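Local coordinates for protein hypothetical aspartyl-tRNA synthetase (Sulfolobus tokodaii, PDB 1WYD) that probably attaches L-aspartate, activated with ATP as Asp-AMP, to both tRNA(Asp) and tRNA(Asn) as a homodimeric, non-discriminating class II aminoacyl-tRNA synthetase, at residues Ile69-Ile74 against Glu90-Leu95; Met1-Phe6 against Ile20-Val25. All blocks are in the same frame, centred on the assembly; numbering follows the deposited sequence.

Overall arrangement
Both contacts belong to the N-terminal OB-fold domain and meet on one sheet, where strands 68-77 and 18-31 are neighbours. Their centres lie about 8 Å apart, and Val71 N of contact 1 probably hydrogen-bonds to Trp21 O of contact 2. Contact 1 adds strand 91-94 to strand 68-77 by antiparallel pairing with a bulge at one end, buried aliphatic side chains on one face and polar or charged ones on the other. Contact 2 is irregular: the loop 1-6 lies over segment 20-25 of strand 18-31, held by one carbonyl that takes two backbone N-H groups, a serine hydroxyl, an arginine and a water. Each is partly buried, but contact 2 has much the more extensive dealings with the second subunit, whereas contact 1 reaches it through Leu95.

Contact 1 (Ile69-Ile74 against Glu90-Leu95); sequences IQVRGI and EEITLL
Arg72 and Glu91 meet in a classic beta bulge within the OB-fold sheet, where strand 91-94 runs antiparallel to segment 69-74. Glu90 and Glu91 both face Arg72, and its carbonyl O takes two backbone donors, Glu90 N at 2.9 Å and Glu91 N at 3.1 Å. Arg72 N is satisfied in turn by Glu91 O, while Gln70 and Thr93 exchange a reciprocal pair of N-H...O bonds. Ile69 and Val71 make their backbone hydrogen bonds to Gly23 and Trp21 of strand 18-31. On the polar face, the Arg72 chain bends at chi3 (74°), turning NE beside the carboxylate of Glu91. Arg72 NH2 makes the salt bridge to Glu91 OE2 at 3.0 Å, approaching from above the carboxylate plane, and Arg72 NE adds a weak bond to the same oxygen. The two flat groups stand 77° apart, and NH1 turns to a second acid, Glu18 at the start of strand 18-31. Gln70 runs side by side with Thr93. The other face is apolar: Val71 and Ile92 lie alongside each other, Val71 CG2 to Ile92 CG1 at 3.7 Å; Val71 also packs on Trp21, Leu39 and Leu87. Further along, Ile69 crosses Ile92 obliquely, Ile69 CD1 resting 3.9 Å from Ile92 CG2.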
loop_
_atom_site.group_PDB
_atom_site.type_symbol
_atom_site.label_atom_id
_atom_site.label_comp_id
_atom_site.label_asym_id
_atom_site.label_seq_id
_atom_site.Cartn_x
_atom_site.Cartn_y
_atom_site.Cartn_z
ATOM N N ILE B 69 31.392 4.613 -5.061
ATOM C CA ILE B 69 32.365 5.671 -4.886
ATOM C C ILE B 69 31.756 7.060 -4.730
ATOM O O ILE B 69 30.605 7.310 -5.104
ATOM C CB ILE B 69 33.500 5.669 -6.018
ATOM C CG1 ILE B 69 32.979 6.122 -7.398
ATOM C CG2 ILE B 69 34.201 4.365 -6.104
ATOM C CD1 ILE B 69 34.086 6.280 -8.428
ATOM N N GLN B 70 32.562 7.937 -4.142
ATOM C CA GLN B 70 32.359 9.376 -4.122
ATOM C C GLN B 70 33.381 9.948 -5.085
ATOM O O GLN B 70 34.561 9.588 -5.035
ATOM C CB GLN B 70 32.698 9.883 -2.733
ATOM C CG GLN B 70 31.729 10.855 -2.144
ATOM C CD GLN B 70 32.109 11.240 -0.720
ATOM O OE1 GLN B 70 31.695 12.288 -0.223
ATOM N NE2 GLN B 70 32.893 10.395 -0.069
ATOM N N VAL B 71 32.938 10.829 -5.975
ATOM C CA VAL B 71 33.884 11.544 -6.840
ATOM C C VAL B 71 33.676 13.070 -6.878
ATOM O O VAL B 71 32.620 13.569 -7.247
ATOM C CB VAL B 71 34.009 10.888 -8.268
ATOM C CG1 VAL B 71 32.655 10.761 -8.961
ATOM C CG2 VAL B 71 34.971 11.657 -9.134
ATOM N N ARG B 72 34.703 13.794 -6.444
ATOM C CA ARG B 72 34.771 15.243 -6.552
ATOM C C ARG B 72 35.648 15.627 -7.754
ATOM O O ARG B 72 36.799 15.190 -7.855
ATOM C CB ARG B 72 35.372 15.802 -5.274
ATOM C CG ARG B 72 35.655 17.299 -5.308
ATOM C CD ARG B 72 35.953 17.894 -3.928
ATOM N NE ARG B 72 37.281 17.513 -3.450
ATOM C CZ ARG B 72 38.436 17.945 -3.982
ATOM N NH1 ARG B 72 38.450 18.795 -5.018
ATOM N NH2 ARG B 72 39.588 17.533 -3.468
ATOM N N GLY B 73 35.099 16.418 -8.673
ATOM C CA GLY B 73 35.876 16.940 -9.779
ATOM C C GLY B 73 35.277 18.201 -10.408
ATOM O O GLY B 73 34.332 18.803 -9.874
ATOM N N ILE B 74 35.817 18.596 -11.559
ATOM C CA ILE B 74 35.376 19.818 -12.216
ATOM C C ILE B 74 34.640 19.467 -13.483
ATOM O O ILE B 74 35.114 18.679 -14.272
ATOM C CB ILE B 74 36.588 20.752 -12.485
ATOM C CG1 ILE B 74 36.995 21.468 -11.191
ATOM C CG2 ILE B 74 36.258 21.790 -13.544
ATOM C CD1 ILE B 74 37.847 20.628 -10.193
ATOM N N GLU B 90 39.147 14.737 -9.412
ATOM C CA GLU B 90 40.263 15.237 -8.609
ATOM C C GLU B 90 40.475 14.363 -7.375
ATOM O O GLU B 90 41.607 14.179 -6.899
ATOM C CB GLU B 90 40.033 16.696 -8.185
ATOM C CG GLU B 90 39.841 17.679 -9.340
ATOM C CD GLU B 90 41.147 18.116 -10.014
ATOM O OE1 GLU B 90 42.142 18.419 -9.310
ATOM O OE2 GLU B 90 41.179 18.164 -11.268
ATOM N N GLU B 91 39.369 13.830 -6.858
ATOM C CA GLU B 91 39.388 12.988 -5.665
ATOM C C GLU B 91 38.282 11.954 -5.743
ATOM O O GLU B 91 37.147 12.289 -6.106
ATOM C CB GLU B 91 39.224 13.825 -4.400
ATOM C CG GLU B 91 39.666 13.106 -3.137
ATOM C CD GLU B 91 39.488 13.947 -1.881
ATOM O OE1 GLU B 91 39.907 13.486 -0.801
ATOM O OE2 GLU B 91 38.933 15.068 -1.968
ATOM N N ILE B 92 38.637 10.709 -5.406
ATOM C CA ILE B 92 37.714 9.598 -5.368
ATOM C C ILE B 92 37.853 8.865 -4.031
ATOM O O ILE B 92 38.959 8.501 -3.600
ATOM C CB ILE B 92 37.941 8.627 -6.585
ATOM C CG1 ILE B 92 37.451 9.260 -7.906
ATOM C CG2 ILE B 92 37.298 7.222 -6.342
ATOM C CD1 ILE B 92 38.279 8.873 -9.139
ATOM N N THR B 93 36.725 8.667 -3.369
ATOM C CA THR B 93 36.693 7.897 -2.145
ATOM C C THR B 93 35.955 6.580 -2.366
ATOM O O THR B 93 34.894 6.545 -3.001
ATOM C CB THR B 93 36.021 8.715 -1.048
ATOM O OG1 THR B 93 36.565 10.040 -1.071
ATOM C CG2 THR B 93 36.402 8.162 0.340
ATOM N N LEU B 94 36.548 5.504 -1.864
ATOM C CA LEU B 94 35.973 4.169 -1.918
ATOM C C LEU B 94 35.049 3.987 -0.713
ATOM O O LEU B 94 35.509 3.959 0.440
ATOM C CB LEU B 94 37.087 3.135 -1.877
ATOM C CG LEU B 94 37.112 1.871 -2.735
ATOM C CD1 LEU B 94 38.030 0.874 -2.048
ATOM C CD2 LEU B 94 35.729 1.278 -2.938
ATOM N N LEU B 95 33.748 3.887 -0.963
ATOM C CA LEU B 95 32.798 3.791 0.141
ATOM C C LEU B 95 32.607 2.337 0.476
ATOM O O LEU B 95 32.544 1.958 1.644
ATOM C CB LEU B 95 31.470 4.445 -0.229
ATOM C CG LEU B 95 31.535 5.918 -0.631
ATOM C CD1 LEU B 95 30.154 6.425 -0.921
ATOM C CD2 LEU B 95 32.202 6.778 0.457
#

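Contact 2 (Met1-Phe6 against Ile20-Val25); sequences MYRSHF and IWAGWV
Ile20 O is gripped by two consecutive backbone N-H groups of the N-terminal loop, Ser4 N at 2.9 Å and His5 N at 3.2 Å, which arrive from opposite faces of the carbonyl plane. Ser4 also takes up the N-H of Ile20: with chi1 at 76° its OG lies between its own backbone N and carbonyl carbon, and takes a nearly straight bond (174°) from Ile20 N at 3.1 Å. The same hydroxyl lies in the plane of the His5 ring, 2.6 Å from His5 ND1, so the imidazole helps fix its position. Two residues along the strand, Arg3 NH2 donates to Ala22 O at 3.0 Å, coming from above the carbonyl plane although the oxygen sits close to the guanidinium plane. A water completes the join, accepting from Arg3 NE and Ala22 N and probably donating to His5 O. Phe6 lays its ring against Arg3, whose CD stands 4.3 Å over the ring centre, while Phe6 CE2 sits over one face of the Arg3 guanidinium, toward its rim. Beyond the loop, Arg3 NH1 forms a salt bridge with Glu200 of the second subunit, and Phe232 of that subunit gives a cation-pi contact. Trp21 touches His5 O with CD1 and packs on Leu39, Val71 and Leu87. The N-terminal extension is thus bound along the first strand of the OB-fold beta-barrel, at the dimer interface.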
loop_
_atom_site.group_PDB
_atom_site.type_symbol
_atom_site.label_atom_id
_atom_site.label_comp_id
_atom_site.label_asym_id
_atom_site.label_seq_id
_atom_site.Cartn_x
_atom_site.Cartn_y
_atom_site.Cartn_z
ATOM N N MET B 1 24.989 15.278 1.668
ATOM C CA MET B 1 25.271 13.901 2.189
ATOM C C MET B 1 26.564 13.365 1.553
ATOM O O MET B 1 27.657 13.733 1.992
ATOM C CB MET B 1 24.053 12.991 1.979
ATOM C CG MET B 1 22.712 13.794 1.911
ATOM S SD MET B 1 21.169 12.908 2.414
ATOM C CE MET B 1 19.900 14.122 1.906
ATOM N N TYR B 2 26.476 12.540 0.517
ATOM C CA TYR B 2 27.724 12.024 -0.051
ATOM C C TYR B 2 28.040 12.653 -1.399
ATOM O O TYR B 2 29.013 12.299 -2.062
ATOM C CB TYR B 2 27.709 10.478 -0.160
ATOM C CG TYR B 2 27.896 9.733 1.143
ATOM C CD1 TYR B 2 29.148 9.268 1.531
ATOM C CD2 TYR B 2 26.814 9.490 1.988
ATOM C CE1 TYR B 2 29.315 8.553 2.730
ATOM C CE2 TYR B 2 26.965 8.791 3.181
ATOM C CZ TYR B 2 28.213 8.316 3.547
ATOM O OH TYR B 2 28.358 7.628 4.741
ATOM N N ARG B 3 27.197 13.584 -1.794
ATOM C CA ARG B 3 27.288 14.210 -3.090
ATOM C C ARG B 3 26.744 15.609 -2.953
ATOM O O ARG B 3 26.062 15.896 -1.983
ATOM C CB ARG B 3 26.429 13.456 -4.098
ATOM C CG ARG B 3 25.104 13.003 -3.543
ATOM C CD ARG B 3 24.151 12.677 -4.584
ATOM N NE ARG B 3 24.394 11.363 -5.195
ATOM C CZ ARG B 3 23.664 10.274 -4.953
ATOM N NH1 ARG B 3 22.674 10.317 -4.065
ATOM N NH2 ARG B 3 23.907 9.154 -5.597
ATOM N N SER B 4 27.036 16.456 -3.944
ATOM C CA SER B 4 26.364 17.740 -4.102
ATOM C C SER B 4 25.298 17.615 -5.182
ATOM O O SER B 4 24.222 18.198 -5.051
ATOM C CB SER B 4 27.361 18.860 -4.452
ATOM O OG SER B 4 27.766 18.781 -5.819
ATOM N N HIS B 5 25.585 16.877 -6.254
ATOM C CA HIS B 5 24.608 16.734 -7.342
ATOM C C HIS B 5 24.407 15.284 -7.777
ATOM O O HIS B 5 25.333 14.462 -7.738
ATOM C CB HIS B 5 24.960 17.614 -8.576
ATOM C CG HIS B 5 25.031 19.092 -8.285
ATOM N ND1 HIS B 5 26.032 19.658 -7.523
ATOM C CD2 HIS B 5 24.217 20.113 -8.648
ATOM C CE1 HIS B 5 25.828 20.957 -7.421
ATOM N NE2 HIS B 5 24.734 21.259 -8.097
ATOM N N PHE B 6 23.186 14.977 -8.181
ATOM C CA PHE B 6 22.910 13.783 -8.951
ATOM C C PHE B 6 23.412 14.002 -10.362
ATOM O O PHE B 6 23.401 15.132 -10.858
ATOM C CB PHE B 6 21.416 13.541 -8.998
ATOM C CG PHE B 6 20.866 12.945 -7.740
ATOM C CD1 PHE B 6 20.274 13.766 -6.769
ATOM C CD2 PHE B 6 20.926 11.566 -7.524
ATOM C CE1 PHE B 6 19.744 13.217 -5.587
ATOM C CE2 PHE B 6 20.406 11.001 -6.337
ATOM C CZ PHE B 6 19.807 11.840 -5.372
ATOM N N ILE B 20 30.253 17.227 -6.724
ATOM C CA ILE B 20 30.499 15.928 -6.107
ATOM C C ILE B 20 29.420 14.947 -6.525
ATOM O O ILE B 20 28.242 15.145 -6.224
ATOM C CB ILE B 20 30.593 16.028 -4.593
ATOM C CG1 ILE B 20 31.487 17.216 -4.198
ATOM C CG2 ILE B 20 31.077 14.679 -4.011
ATOM C CD1 ILE B 20 31.977 17.194 -2.757
ATOM N N TRP B 21 29.836 13.916 -7.255
ATOM C CA TRP B 21 28.972 12.796 -7.601
ATOM C C TRP B 21 29.191 11.655 -6.630
ATOM O O TRP B 21 30.308 11.505 -6.085
ATOM C CB TRP B 21 29.267 12.304 -9.006
ATOM C CG TRP B 21 28.624 13.119 -10.057
ATOM C CD1 TRP B 21 27.737 14.123 -9.877
ATOM C CD2 TRP B 21 28.818 13.003 -11.474
ATOM N NE1 TRP B 21 27.349 14.638 -11.089
ATOM C CE2 TRP B 21 28.012 13.981 -12.087
ATOM C CE3 TRP B 21 29.604 12.171 -12.291
ATOM C CZ2 TRP B 21 27.963 14.158 -13.466
ATOM C CZ3 TRP B 21 29.554 12.340 -13.655
ATOM C CH2 TRP B 21 28.739 13.325 -14.238
ATOM N N ALA B 22 28.136 10.863 -6.398
ATOM C CA ALA B 22 28.299 9.565 -5.716
ATOM C C ALA B 22 27.541 8.460 -6.445
ATOM O O ALA B 22 26.505 8.709 -7.088
ATOM C CB ALA B 22 27.884 9.632 -4.245
ATOM N N GLY B 23 28.062 7.245 -6.361
ATOM C CA GLY B 23 27.376 6.147 -6.995
ATOM C C GLY B 23 28.216 4.935 -7.272
ATOM O O GLY B 23 29.214 4.700 -6.609
ATOM N N TRP B 24 27.778 4.178 -8.273
ATOM C CA TRP B 24 28.337 2.890 -8.632
ATOM C C TRP B 24 29.210 2.970 -9.879
ATOM O O TRP B 24 28.863 3.602 -10.881
ATOM C CB TRP B 24 27.200 1.882 -8.859
ATOM C CG TRP B 24 26.527 1.413 -7.604
ATOM C CD1 TRP B 24 26.907 0.355 -6.802
ATOM C CD2 TRP B 24 25.389 1.996 -6.974
ATOM N NE1 TRP B 24 26.059 0.243 -5.723
ATOM C CE2 TRP B 24 25.122 1.237 -5.791
ATOM C CE3 TRP B 24 24.540 3.065 -7.289
ATOM C CZ2 TRP B 24 24.041 1.504 -4.956
ATOM C CZ3 TRP B 24 23.468 3.344 -6.431
ATOM C CH2 TRP B 24 23.227 2.565 -5.290
ATOM N N VAL B 25 30.358 2.323 -9.793
ATOM C CA VAL B 25 31.202 2.046 -10.936
ATOM C C VAL B 25 30.471 1.130 -11.915
ATOM O O VAL B 25 30.459 -0.094 -11.756
ATOM C CB VAL B 25 32.514 1.406 -10.480
ATOM C CG1 VAL B 25 33.382 0.987 -11.689
ATOM C CG2 VAL B 25 33.284 2.386 -9.531
HETATM O O HOH W 1 25.543 11.496 -8.152
#